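Local structure of cytochrome c-550 (1COT) at residues A[45-50]-A[69-74]; A[75-80]-A[107-112]; A[81-86]-A[98-103]. The protein carries a covalently attached heme c whose iron has two axial protein ligands, and probably serves as an electron carrier. All coordinates share one frame; numbering follows the deposited sequence.

Interaction 1 of 3, residues A[45-50]-A[69-74]. With HEC (heme c), chain B.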
loop_
_atom_site.group_PDB
_atom_site.type_symbol
_atom_site.label_atom_id
_atom_site.label_comp_id
_atom_site.label_asym_id
_atom_site.label_seq_id
_atom_site.Cartn_x
_atom_site.Cartn_y
_atom_site.Cartn_z
ATOM N N ARG A 45 3.016 8.387 -3.311
ATOM C CA ARG A 45 2.871 7.904 -4.676
ATOM C C ARG A 45 1.408 7.877 -5.104
ATOM O O ARG A 45 0.535 7.568 -4.297
ATOM C CB ARG A 45 3.411 6.494 -4.677
ATOM C CG ARG A 45 3.345 5.774 -5.991
ATOM C CD ARG A 45 4.217 4.534 -5.874
ATOM N NE ARG A 45 3.463 3.321 -5.605
ATOM C CZ ARG A 45 4.043 2.202 -5.165
ATOM N NH1 ARG A 45 5.355 2.131 -4.942
ATOM N NH2 ARG A 45 3.289 1.131 -4.950
ATOM N N LYS A 46 1.129 8.165 -6.380
ATOM C CA LYS A 46 -0.240 8.126 -6.875
ATOM C C LYS A 46 -0.789 6.712 -6.710
ATOM O O LYS A 46 -0.084 5.728 -6.929
ATOM C CB LYS A 46 -0.254 8.439 -8.369
ATOM C CG LYS A 46 -1.641 8.626 -8.960
ATOM C CD LYS A 46 -1.637 8.948 -10.454
ATOM C CE LYS A 46 -2.974 9.425 -10.977
ATOM N NZ LYS A 46 -4.037 8.427 -10.781
ATOM N N ILE A 47 -2.044 6.596 -6.302
ATOM C CA ILE A 47 -2.655 5.282 -6.122
ATOM C C ILE A 47 -2.545 4.444 -7.390
ATOM O O ILE A 47 -2.697 4.986 -8.485
ATOM C CB ILE A 47 -4.163 5.482 -5.916
ATOM C CG1 ILE A 47 -4.460 6.516 -4.831
ATOM C CG2 ILE A 47 -4.876 4.168 -5.642
ATOM C CD1 ILE A 47 -3.995 6.089 -3.440
ATOM N N ALA A 48 -2.319 3.137 -7.237
ATOM C CA ALA A 48 -2.224 2.183 -8.340
ATOM C C ALA A 48 -1.405 2.733 -9.485
ATOM O O ALA A 48 -1.877 2.783 -10.621
ATOM C CB ALA A 48 -3.625 1.831 -8.831
ATOM N N SER A 49 -0.180 3.149 -9.192
ATOM C CA SER A 49 0.634 3.702 -10.256
ATOM C C SER A 49 1.886 2.906 -10.554
ATOM O O SER A 49 2.709 3.356 -11.353
ATOM C CB SER A 49 0.935 5.177 -10.053
ATOM O OG SER A 49 1.736 5.333 -8.904
ATOM N N GLU A 50 2.050 1.727 -9.927
ATOM C CA GLU A 50 3.234 0.905 -10.179
ATOM C C GLU A 50 3.198 0.416 -11.624
ATOM O O GLU A 50 2.219 -0.154 -12.108
ATOM C CB GLU A 50 3.551 -0.238 -9.188
ATOM C CG GLU A 50 4.304 -1.422 -9.834
ATOM C CD GLU A 50 5.129 -2.253 -8.886
ATOM O OE1 GLU A 50 5.600 -1.539 -7.896
ATOM O OE2 GLU A 50 5.340 -3.447 -9.018
ATOM N N LEU A 69 -5.252 11.762 -6.225
ATOM C CA LEU A 69 -5.009 10.999 -5.025
ATOM C C LEU A 69 -3.703 10.238 -5.006
ATOM O O LEU A 69 -3.379 9.441 -5.884
ATOM C CB LEU A 69 -6.174 10.030 -4.746
ATOM C CG LEU A 69 -6.111 9.372 -3.368
ATOM C CD1 LEU A 69 -6.113 10.456 -2.289
ATOM C CD2 LEU A 69 -7.318 8.470 -3.195
ATOM N N THR A 70 -2.958 10.527 -3.956
ATOM C CA THR A 70 -1.685 9.898 -3.712
ATOM C C THR A 70 -1.819 9.315 -2.327
ATOM O O THR A 70 -2.602 9.802 -1.521
ATOM C CB THR A 70 -0.494 10.863 -3.803
ATOM O OG1 THR A 70 -0.615 11.843 -2.789
ATOM C CG2 THR A 70 -0.457 11.509 -5.183
ATOM N N TRP A 71 -1.076 8.278 -2.047
ATOM C CA TRP A 71 -1.196 7.709 -0.729
ATOM C C TRP A 71 -0.617 8.535 0.396
ATOM O O TRP A 71 0.548 8.933 0.367
ATOM C CB TRP A 71 -0.346 6.438 -0.690
ATOM C CG TRP A 71 -0.985 5.290 -1.373
ATOM C CD1 TRP A 71 -0.489 4.642 -2.451
ATOM C CD2 TRP A 71 -2.205 4.648 -1.004
ATOM N NE1 TRP A 71 -1.328 3.611 -2.791
ATOM C CE2 TRP A 71 -2.389 3.596 -1.920
ATOM C CE3 TRP A 71 -3.138 4.871 0.015
ATOM C CZ2 TRP A 71 -3.514 2.762 -1.835
ATOM C CZ3 TRP A 71 -4.249 4.051 0.087
ATOM C CH2 TRP A 71 -4.427 3.005 -0.827
ATOM N N THR A 72 -1.427 8.783 1.408
ATOM C CA THR A 72 -0.999 9.517 2.577
ATOM C C THR A 72 -0.897 8.468 3.670
ATOM O O THR A 72 -1.477 7.392 3.524
ATOM C CB THR A 72 -2.028 10.564 3.035
ATOM O OG1 THR A 72 -3.249 9.919 3.340
ATOM C CG2 THR A 72 -2.219 11.590 1.932
ATOM N N GLU A 73 -0.177 8.755 4.750
ATOM C CA GLU A 73 -0.078 7.774 5.816
ATOM C C GLU A 73 -1.464 7.428 6.374
ATOM O O GLU A 73 -1.780 6.268 6.643
ATOM C CB GLU A 73 0.869 8.245 6.941
ATOM C CG GLU A 73 2.353 8.042 6.602
ATOM C CD GLU A 73 3.279 8.594 7.655
ATOM O OE1 GLU A 73 3.623 7.966 8.639
ATOM O OE2 GLU A 73 3.666 9.817 7.390
ATOM N N ALA A 74 -2.314 8.440 6.543
ATOM C CA ALA A 74 -3.650 8.191 7.061
ATOM C C ALA A 74 -4.463 7.264 6.171
ATOM O O ALA A 74 -5.117 6.334 6.637
ATOM C CB ALA A 74 -4.389 9.503 7.248
HETATM FE FE HEC B . -0.842 -5.458 -0.217
HETATM C CHA HEC B . -1.742 -3.624 -2.884
HETATM C CHB HEC B . -0.081 -2.661 1.486
HETATM C CHC HEC B . 0.061 -7.315 2.481
HETATM C CHD HEC B . -1.465 -8.310 -1.927
HETATM N NA HEC B . -0.906 -3.529 -0.593
HETATM C C1A HEC B . -1.312 -2.962 -1.796
HETATM C C2A HEC B . -1.207 -1.523 -1.698
HETATM C C3A HEC B . -0.741 -1.226 -0.472
HETATM C C4A HEC B . -0.552 -2.470 0.204
HETATM C CMA HEC B . -0.466 0.136 0.121
HETATM C CAA HEC B . -1.570 -0.561 -2.797
HETATM C CBA HEC B . -0.312 -0.260 -3.626
HETATM C CGA HEC B . -0.455 0.787 -4.734
HETATM O O1A HEC B . 0.428 0.673 -5.540
HETATM O O2A HEC B . -1.313 1.631 -4.823
HETATM N NB HEC B . -0.180 -5.097 1.601
HETATM C C1B HEC B . 0.121 -3.859 2.077
HETATM C C2B HEC B . 0.627 -4.005 3.407
HETATM C C3B HEC B . 0.647 -5.302 3.670
HETATM C C4B HEC B . 0.139 -5.973 2.553
HETATM C CMB HEC B . 1.017 -2.808 4.296
HETATM C CAB HEC B . 0.985 -5.919 4.967
HETATM C CBB HEC B . 0.274 -5.543 6.235
HETATM N NC HEC B . -0.742 -7.359 0.216
HETATM C C1C HEC B . -0.333 -7.971 1.371
HETATM C C2C HEC B . -0.382 -9.411 1.233
HETATM C C3C HEC B . -0.801 -9.679 -0.023
HETATM C C4C HEC B . -1.006 -8.410 -0.650
HETATM C CMC HEC B . -0.020 -10.408 2.327
HETATM C CAC HEC B . -1.014 -11.003 -0.707
HETATM C CBC HEC B . -1.481 -12.293 -0.113
HETATM N ND HEC B . -1.513 -5.889 -2.036
HETATM C C1D HEC B . -1.687 -7.144 -2.559
HETATM C C2D HEC B . -2.163 -7.022 -3.924
HETATM C C3D HEC B . -2.213 -5.699 -4.169
HETATM C C4D HEC B . -1.830 -4.996 -2.998
HETATM C CMD HEC B . -2.520 -8.164 -4.849
HETATM C CAD HEC B . -2.739 -5.057 -5.394
HETATM C CBD HEC B . -4.223 -4.775 -5.006
HETATM C CGD HEC B . -5.190 -4.520 -6.101
HETATM O O1D HEC B . -4.889 -4.398 -7.264
HETATM O O2D HEC B . -6.385 -4.413 -5.725
HETATM O O HOH W 1 -4.921 8.679 -8.226
#
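The backbone N of Trp71 donates to Arg45 O (2.9 Å), and two residues further along the pairing Ile47 N returns a bond to Leu69 O at 3.2 Å. Between these bonds Lys46 faces Thr70 as a non-hydrogen-bonded antiparallel pair, a single bridge with CA atoms 3.9 Å apart. Both segments then grip one heme propionate. Trp71 NE1 donates to heme O2A, which lies at the indole edge and in its plane, over 2.8 Å (N-H...O 166°), and Ala48 N gives the same oxygen a second bond. Arg45 NH2 reaches heme O1A at 3.0 Å, while its NH1 is held by Asn38 O. This burial of a propionate by arginine and tryptophan is a feature of the class I cytochrome c fold; the positive guanidinium would help to offset the carboxylate charge. Farther out, a water links Lys46 NZ to Leu69 O. Packing centres on Ile47: chi1 (-51°) puts CG1 anti to the carbonyl carbon, and the turn at chi2 (-65°) brings CD1 over the indole face, 3.4 Å from the centroid of the Trp71 five-membered ring, the side chains crossing at about a right angle. Ile47 CG1 rests on Leu69 CG at 3.6 Å.

Interaction 2 of 3, residues A[75-80]-A[107-112]. With HEC (heme c), chain B.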
loop_
_atom_site.group_PDB
_atom_site.type_symbol
_atom_site.label_atom_id
_atom_site.label_comp_id
_atom_site.label_asym_id
_atom_site.label_seq_id
_atom_site.Cartn_x
_atom_site.Cartn_y
_atom_site.Cartn_z
ATOM N N ASP A 75 -4.409 7.517 4.868
ATOM C CA ASP A 75 -5.138 6.699 3.926
ATOM C C ASP A 75 -4.585 5.291 3.926
ATOM O O ASP A 75 -5.320 4.316 3.818
ATOM C CB ASP A 75 -4.968 7.303 2.531
ATOM C CG ASP A 75 -5.953 8.396 2.271
ATOM O OD1 ASP A 75 -6.630 8.730 3.338
ATOM O OD2 ASP A 75 -6.121 8.901 1.189
ATOM N N LEU A 76 -3.262 5.200 4.030
ATOM C CA LEU A 76 -2.635 3.897 4.035
ATOM C C LEU A 76 -3.097 3.100 5.247
ATOM O O LEU A 76 -3.394 1.907 5.138
ATOM C CB LEU A 76 -1.098 3.944 3.953
ATOM C CG LEU A 76 -0.507 4.299 2.582
ATOM C CD1 LEU A 76 0.918 4.810 2.762
ATOM C CD2 LEU A 76 -0.498 3.064 1.678
ATOM N N ILE A 77 -3.171 3.750 6.405
ATOM C CA ILE A 77 -3.612 3.072 7.599
ATOM C C ILE A 77 -5.030 2.573 7.395
ATOM O O ILE A 77 -5.365 1.435 7.730
ATOM C CB ILE A 77 -3.560 4.080 8.733
ATOM C CG1 ILE A 77 -2.111 4.191 9.200
ATOM C CG2 ILE A 77 -4.462 3.643 9.879
ATOM C CD1 ILE A 77 -1.905 5.383 10.134
ATOM N N GLU A 78 -5.874 3.428 6.826
ATOM C CA GLU A 78 -7.243 3.028 6.601
ATOM C C GLU A 78 -7.369 1.849 5.643
ATOM O O GLU A 78 -8.031 0.850 5.930
ATOM C CB GLU A 78 -8.084 4.234 6.191
ATOM C CG GLU A 78 -9.595 3.973 6.270
ATOM C CD GLU A 78 -10.322 5.191 5.786
ATOM O OE1 GLU A 78 -9.762 6.253 5.556
ATOM O OE2 GLU A 78 -11.609 5.006 5.624
ATOM N N TYR A 79 -6.697 1.954 4.510
ATOM C CA TYR A 79 -6.719 0.905 3.511
ATOM C C TYR A 79 -6.210 -0.451 4.004
ATOM O O TYR A 79 -6.852 -1.481 3.762
ATOM C CB TYR A 79 -5.873 1.383 2.331
ATOM C CG TYR A 79 -5.678 0.347 1.258
ATOM C CD1 TYR A 79 -6.671 0.152 0.300
ATOM C CD2 TYR A 79 -4.500 -0.405 1.196
ATOM C CE1 TYR A 79 -6.463 -0.811 -0.692
ATOM C CE2 TYR A 79 -4.273 -1.371 0.211
ATOM C CZ TYR A 79 -5.280 -1.554 -0.736
ATOM O OH TYR A 79 -5.095 -2.489 -1.718
ATOM N N VAL A 80 -5.057 -0.491 4.688
ATOM C CA VAL A 80 -4.523 -1.775 5.160
ATOM C C VAL A 80 -5.383 -2.392 6.232
ATOM O O VAL A 80 -5.269 -3.588 6.507
ATOM C CB VAL A 80 -3.056 -1.823 5.564
ATOM C CG1 VAL A 80 -2.171 -1.210 4.491
ATOM C CG2 VAL A 80 -2.815 -1.107 6.895
ATOM N N ASN A 107 -1.746 -2.319 14.779
ATOM C CA ASN A 107 -0.389 -1.926 14.433
ATOM C C ASN A 107 -0.217 -1.353 13.044
ATOM O O ASN A 107 0.874 -1.362 12.486
ATOM C CB ASN A 107 0.616 -3.073 14.617
ATOM C CG ASN A 107 0.568 -3.550 16.046
ATOM O OD1 ASN A 107 0.490 -2.747 16.984
ATOM N ND2 ASN A 107 0.589 -4.869 16.211
ATOM N N GLN A 108 -1.322 -0.847 12.502
ATOM C CA GLN A 108 -1.307 -0.255 11.171
ATOM C C GLN A 108 -0.342 0.926 11.085
ATOM O O GLN A 108 0.407 1.062 10.128
ATOM C CB GLN A 108 -2.717 0.143 10.667
ATOM C CG GLN A 108 -3.753 -1.000 10.647
ATOM C CD GLN A 108 -4.586 -0.931 11.897
ATOM O OE1 GLN A 108 -4.053 -0.858 13.007
ATOM N NE2 GLN A 108 -5.904 -0.946 11.739
ATOM N N ALA A 109 -0.355 1.794 12.089
ATOM C CA ALA A 109 0.526 2.949 12.087
ATOM C C ALA A 109 2.015 2.607 12.053
ATOM O O ALA A 109 2.806 3.323 11.448
ATOM C CB ALA A 109 0.231 3.852 13.274
ATOM N N ASP A 110 2.396 1.513 12.706
ATOM C CA ASP A 110 3.788 1.116 12.724
ATOM C C ASP A 110 4.235 0.689 11.347
ATOM O O ASP A 110 5.262 1.117 10.843
ATOM C CB ASP A 110 3.968 -0.076 13.660
ATOM C CG ASP A 110 3.699 0.246 15.093
ATOM O OD1 ASP A 110 3.844 1.502 15.415
ATOM O OD2 ASP A 110 3.377 -0.607 15.889
ATOM N N VAL A 111 3.435 -0.181 10.729
ATOM C CA VAL A 111 3.810 -0.625 9.404
ATOM C C VAL A 111 3.835 0.564 8.450
ATOM O O VAL A 111 4.709 0.670 7.593
ATOM C CB VAL A 111 3.049 -1.853 8.900
ATOM C CG1 VAL A 111 1.662 -1.474 8.393
ATOM C CG2 VAL A 111 3.838 -2.536 7.794
ATOM N N VAL A 112 2.880 1.484 8.598
ATOM C CA VAL A 112 2.858 2.643 7.728
ATOM C C VAL A 112 4.093 3.513 7.949
ATOM O O VAL A 112 4.672 4.054 7.007
ATOM C CB VAL A 112 1.521 3.375 7.774
ATOM C CG1 VAL A 112 1.626 4.726 7.074
ATOM C CG2 VAL A 112 0.460 2.522 7.109
HETATM FE FE HEC B . -0.842 -5.458 -0.217
HETATM C CHA HEC B . -1.742 -3.624 -2.884
HETATM C CHB HEC B . -0.081 -2.661 1.486
HETATM C CHC HEC B . 0.061 -7.315 2.481
HETATM C CHD HEC B . -1.465 -8.310 -1.927
HETATM N NA HEC B . -0.906 -3.529 -0.593
HETATM C C1A HEC B . -1.312 -2.962 -1.796
HETATM C C2A HEC B . -1.207 -1.523 -1.698
HETATM C C3A HEC B . -0.741 -1.226 -0.472
HETATM C C4A HEC B . -0.552 -2.470 0.204
HETATM C CMA HEC B . -0.466 0.136 0.121
HETATM C CAA HEC B . -1.570 -0.561 -2.797
HETATM C CBA HEC B . -0.312 -0.260 -3.626
HETATM C CGA HEC B . -0.455 0.787 -4.734
HETATM O O1A HEC B . 0.428 0.673 -5.540
HETATM O O2A HEC B . -1.313 1.631 -4.823
HETATM N NB HEC B . -0.180 -5.097 1.601
HETATM C C1B HEC B . 0.121 -3.859 2.077
HETATM C C2B HEC B . 0.627 -4.005 3.407
HETATM C C3B HEC B . 0.647 -5.302 3.670
HETATM C C4B HEC B . 0.139 -5.973 2.553
HETATM C CMB HEC B . 1.017 -2.808 4.296
HETATM C CAB HEC B . 0.985 -5.919 4.967
HETATM C CBB HEC B . 0.274 -5.543 6.235
HETATM N NC HEC B . -0.742 -7.359 0.216
HETATM C C1C HEC B . -0.333 -7.971 1.371
HETATM C C2C HEC B . -0.382 -9.411 1.233
HETATM C C3C HEC B . -0.801 -9.679 -0.023
HETATM C C4C HEC B . -1.006 -8.410 -0.650
HETATM C CMC HEC B . -0.020 -10.408 2.327
HETATM C CAC HEC B . -1.014 -11.003 -0.707
HETATM C CBC HEC B . -1.481 -12.293 -0.113
HETATM N ND HEC B . -1.513 -5.889 -2.036
HETATM C C1D HEC B . -1.687 -7.144 -2.559
HETATM C C2D HEC B . -2.163 -7.022 -3.924
HETATM C C3D HEC B . -2.213 -5.699 -4.169
HETATM C C4D HEC B . -1.830 -4.996 -2.998
HETATM C CMD HEC B . -2.520 -8.164 -4.849
HETATM C CAD HEC B . -2.739 -5.057 -5.394
HETATM C CBD HEC B . -4.223 -4.775 -5.006
HETATM C CGD HEC B . -5.190 -4.520 -6.101
HETATM O O1D HEC B . -4.889 -4.398 -7.264
HETATM O O2D HEC B . -6.385 -4.413 -5.725
#
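Val112 CG2 pushes in between Ile77 CG1, at 3.7 Å, and Leu76 CB, at 3.8 Å, forming the tight inner part of this helix pair. The side chains of Ile77 and Val112 cross at about a right angle, and the one methyl, CG2, touches both neighbours. On the same inner side, Leu76 CD2 touches the heme methyl CMA at 3.3 Å. Val80 divides its branches: CG1, anti to the carbonyl carbon (chi1 -50°), lies 3.6 Å from heme CMB, while CG2 slides past the aliphatic part of Gln108, 3.9 Å from its CG. The short segments of helices 73-81 and 108-117 approach to 9.1 Å between axes with an angle of 123° between their directions, a packing that belongs to the helical core of the class I cytochrome c fold, where the C-terminal helix lies against the helix flanking the heme. Tyr79, on the same helix 73-81, makes no contact with 107-112 and places CE2 3.6 Å from heme C3A. An alanine here would probably open a gap beside heme C2A and C3A and leave Trp71, Trp86 and Met100 without the ring that they pack against. The outer side of the helix pair is looser and partly exposed to solvent. There Ile77 CD1 makes a lighter contact with Ala109 CB, at 4.1 Å, and Ile77 CG2 touches Gln108 CB. The amide of Gln108 turns to a partner beyond the pair, NE2 bonding to Thr81 OG1.

Interaction 3 of 3, residues A[81-86]-A[98-103]. With HEC (heme c), chain B.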
loop_
_atom_site.group_PDB
_atom_site.type_symbol
_atom_site.label_atom_id
_atom_site.label_comp_id
_atom_site.label_asym_id
_atom_site.label_seq_id
_atom_site.Cartn_x
_atom_site.Cartn_y
_atom_site.Cartn_z
ATOM N N THR A 81 -6.225 -1.572 6.842
ATOM C CA THR A 81 -7.097 -2.093 7.866
ATOM C C THR A 81 -8.007 -3.125 7.202
ATOM O O THR A 81 -8.255 -4.200 7.740
ATOM C CB THR A 81 -7.930 -0.981 8.521
ATOM O OG1 THR A 81 -7.056 -0.060 9.139
ATOM C CG2 THR A 81 -8.850 -1.599 9.566
ATOM N N ASP A 82 -8.484 -2.792 6.010
ATOM C CA ASP A 82 -9.350 -3.658 5.232
ATOM C C ASP A 82 -9.613 -2.963 3.918
ATOM O O ASP A 82 -10.400 -2.025 3.834
ATOM C CB ASP A 82 -10.691 -3.993 5.906
ATOM C CG ASP A 82 -11.479 -5.060 5.196
ATOM O OD1 ASP A 82 -11.059 -5.373 3.994
ATOM O OD2 ASP A 82 -12.443 -5.588 5.704
ATOM N N PRO A 83 -8.921 -3.421 2.899
ATOM C CA PRO A 83 -9.054 -2.822 1.590
ATOM C C PRO A 83 -10.457 -2.736 1.028
ATOM O O PRO A 83 -10.830 -1.749 0.380
ATOM C CB PRO A 83 -8.171 -3.678 0.675
ATOM C CG PRO A 83 -7.153 -4.333 1.593
ATOM C CD PRO A 83 -7.852 -4.454 2.928
ATOM N N LYS A 84 -11.241 -3.777 1.278
ATOM C CA LYS A 84 -12.602 -3.873 0.796
ATOM C C LYS A 84 -13.482 -2.663 1.023
ATOM O O LYS A 84 -13.930 -2.001 0.084
ATOM C CB LYS A 84 -13.262 -5.207 1.098
ATOM C CG LYS A 84 -14.663 -5.339 0.511
ATOM C CD LYS A 84 -14.795 -5.227 -1.009
ATOM C CE LYS A 84 -16.233 -5.218 -1.513
ATOM N NZ LYS A 84 -16.565 -6.333 -2.407
ATOM N N PRO A 85 -13.752 -2.351 2.276
ATOM C CA PRO A 85 -14.600 -1.216 2.588
ATOM C C PRO A 85 -14.041 0.101 2.084
ATOM O O PRO A 85 -14.768 1.024 1.715
ATOM C CB PRO A 85 -14.710 -1.198 4.111
ATOM C CG PRO A 85 -13.906 -2.374 4.655
ATOM C CD PRO A 85 -13.396 -3.169 3.461
ATOM N N TRP A 86 -12.719 0.193 2.078
ATOM C CA TRP A 86 -12.076 1.395 1.618
ATOM C C TRP A 86 -12.408 1.602 0.146
ATOM O O TRP A 86 -12.770 2.705 -0.283
ATOM C CB TRP A 86 -10.567 1.301 1.808
ATOM C CG TRP A 86 -9.891 2.618 1.615
ATOM C CD1 TRP A 86 -9.812 3.617 2.529
ATOM C CD2 TRP A 86 -9.194 3.094 0.450
ATOM N NE1 TRP A 86 -9.113 4.669 2.013
ATOM C CE2 TRP A 86 -8.711 4.384 0.735
ATOM C CE3 TRP A 86 -8.928 2.539 -0.801
ATOM C CZ2 TRP A 86 -7.987 5.133 -0.193
ATOM C CZ3 TRP A 86 -8.211 3.277 -1.716
ATOM C CH2 TRP A 86 -7.739 4.562 -1.421
ATOM N N THR A 98 -11.242 -6.069 -4.886
ATOM C CA THR A 98 -9.907 -5.870 -4.393
ATOM C C THR A 98 -9.063 -7.097 -4.692
ATOM O O THR A 98 -9.557 -8.216 -4.573
ATOM C CB THR A 98 -9.929 -5.646 -2.856
ATOM O OG1 THR A 98 -8.615 -5.394 -2.401
ATOM C CG2 THR A 98 -10.468 -6.877 -2.146
ATOM N N LYS A 99 -7.800 -6.927 -5.089
ATOM C CA LYS A 99 -6.960 -8.095 -5.329
ATOM C C LYS A 99 -6.243 -8.436 -4.023
ATOM O O LYS A 99 -5.658 -9.499 -3.877
ATOM C CB LYS A 99 -5.926 -7.897 -6.413
ATOM C CG LYS A 99 -6.448 -8.025 -7.845
ATOM C CD LYS A 99 -5.288 -8.009 -8.823
ATOM C CE LYS A 99 -5.374 -9.009 -9.965
ATOM N NZ LYS A 99 -4.118 -9.081 -10.742
ATOM N N MET A 100 -6.250 -7.472 -3.098
ATOM C CA MET A 100 -5.624 -7.612 -1.788
ATOM C C MET A 100 -6.719 -7.850 -0.766
ATOM O O MET A 100 -7.457 -6.934 -0.411
ATOM C CB MET A 100 -4.833 -6.362 -1.373
ATOM C CG MET A 100 -4.083 -6.595 -0.072
ATOM S SD MET A 100 -3.104 -5.143 0.368
ATOM C CE MET A 100 -3.317 -5.062 2.164
ATOM N N THR A 101 -6.833 -9.087 -0.289
ATOM C CA THR A 101 -7.847 -9.426 0.698
ATOM C C THR A 101 -7.274 -9.362 2.106
ATOM O O THR A 101 -8.005 -9.406 3.089
ATOM C CB THR A 101 -8.372 -10.856 0.481
ATOM O OG1 THR A 101 -7.299 -11.771 0.536
ATOM C CG2 THR A 101 -9.101 -10.968 -0.855
ATOM N N PHE A 102 -5.953 -9.269 2.205
ATOM C CA PHE A 102 -5.299 -9.214 3.498
ATOM C C PHE A 102 -5.739 -8.009 4.301
ATOM O O PHE A 102 -5.830 -6.905 3.764
ATOM C CB PHE A 102 -3.794 -9.107 3.283
ATOM C CG PHE A 102 -3.015 -9.418 4.526
ATOM C CD1 PHE A 102 -2.860 -10.750 4.918
ATOM C CD2 PHE A 102 -2.446 -8.375 5.255
ATOM C CE1 PHE A 102 -2.125 -11.087 6.050
ATOM C CE2 PHE A 102 -1.713 -8.680 6.399
ATOM C CZ PHE A 102 -1.566 -10.023 6.759
ATOM N N LYS A 103 -6.002 -8.220 5.584
ATOM C CA LYS A 103 -6.439 -7.142 6.445
ATOM C C LYS A 103 -5.517 -7.054 7.634
ATOM O O LYS A 103 -5.049 -8.070 8.143
ATOM C CB LYS A 103 -7.812 -7.449 7.042
ATOM C CG LYS A 103 -8.899 -7.676 6.004
ATOM C CD LYS A 103 -10.090 -8.479 6.533
ATOM C CE LYS A 103 -10.665 -9.421 5.506
ATOM N NZ LYS A 103 -10.838 -10.797 5.979
HETATM FE FE HEC B . -0.842 -5.458 -0.217
HETATM C CHA HEC B . -1.742 -3.624 -2.884
HETATM C CHB HEC B . -0.081 -2.661 1.486
HETATM C CHC HEC B . 0.061 -7.315 2.481
HETATM C CHD HEC B . -1.465 -8.310 -1.927
HETATM N NA HEC B . -0.906 -3.529 -0.593
HETATM C C1A HEC B . -1.312 -2.962 -1.796
HETATM C C2A HEC B . -1.207 -1.523 -1.698
HETATM C C3A HEC B . -0.741 -1.226 -0.472
HETATM C C4A HEC B . -0.552 -2.470 0.204
HETATM C CMA HEC B . -0.466 0.136 0.121
HETATM C CAA HEC B . -1.570 -0.561 -2.797
HETATM C CBA HEC B . -0.312 -0.260 -3.626
HETATM C CGA HEC B . -0.455 0.787 -4.734
HETATM O O1A HEC B . 0.428 0.673 -5.540
HETATM O O2A HEC B . -1.313 1.631 -4.823
HETATM N NB HEC B . -0.180 -5.097 1.601
HETATM C C1B HEC B . 0.121 -3.859 2.077
HETATM C C2B HEC B . 0.627 -4.005 3.407
HETATM C C3B HEC B . 0.647 -5.302 3.670
HETATM C C4B HEC B . 0.139 -5.973 2.553
HETATM C CMB HEC B . 1.017 -2.808 4.296
HETATM C CAB HEC B . 0.985 -5.919 4.967
HETATM C CBB HEC B . 0.274 -5.543 6.235
HETATM N NC HEC B . -0.742 -7.359 0.216
HETATM C C1C HEC B . -0.333 -7.971 1.371
HETATM C C2C HEC B . -0.382 -9.411 1.233
HETATM C C3C HEC B . -0.801 -9.679 -0.023
HETATM C C4C HEC B . -1.006 -8.410 -0.650
HETATM C CMC HEC B . -0.020 -10.408 2.327
HETATM C CAC HEC B . -1.014 -11.003 -0.707
HETATM C CBC HEC B . -1.481 -12.293 -0.113
HETATM N ND HEC B . -1.513 -5.889 -2.036
HETATM C C1D HEC B . -1.687 -7.144 -2.559
HETATM C C2D HEC B . -2.163 -7.022 -3.924
HETATM C C3D HEC B . -2.213 -5.699 -4.169
HETATM C C4D HEC B . -1.830 -4.996 -2.998
HETATM C CMD HEC B . -2.520 -8.164 -4.849
HETATM C CAD HEC B . -2.739 -5.057 -5.394
HETATM C CBD HEC B . -4.223 -4.775 -5.006
HETATM C CGD HEC B . -5.190 -4.520 -6.101
HETATM O O1D HEC B . -4.889 -4.398 -7.264
HETATM O O2D HEC B . -6.385 -4.413 -5.725
#
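Pro83 CG meets Met100 at two points, its carbonyl O at 3.3 Å and its terminal CE at 3.9 Å. Beginning at CB, which sits 3.4 Å from heme ND, the methionine runs extended as far as SD, with CG anti to the backbone N (chi1 -174°) and over the same heme nitrogen. SD then binds the iron at 2.4 Å. Beyond SD the chain bends, and CE, at the tip, lies over heme NB and is backed by the proline. Met100 O takes a bond from Thr98 OG1 (2.8 Å), which approaches from above the carbonyl plane, and Lys99 N donates to heme O2D at 3.0 Å. On the outer side, Asp82 and Lys103 lie side by side, pointing the same way; Asp82 OD2 and Lys103 NZ stay 5.5 Å apart, while Asp82 OD1 caps helix 83-91 through Lys84 N. With His19 as the other axial ligand, this is the histidine-methionine coordination of class I cytochromes c, in which a soft thioether would be expected to favour ferrous iron and raise the reduction potential.

In the fold
The three contacts line different parts of one heme pocket. Interaction 1 holds one propionate, interaction 2 packs against the pyrrole bearing it and methyl CMB of the next, and interaction 3 supplies the axial sulfur and a backbone N-H to the other propionate. Their centres lie about 12 to 15 Å apart, and aromatic side chains join them: Trp71 CH2 of interaction 1 touches Trp86 CH2 of interaction 3 at 3.7 Å, and Tyr79 CD1 meets Trp86 CE3 at 3.5 Å. Trp71 CD2 packs on Leu76 CD2 at 3.6 Å. Along the chain interaction 1 closes first; interaction 3 is nested within the loop closed by interaction 2, where Tyr79 OH lies 3.9 Å from Met100 CB.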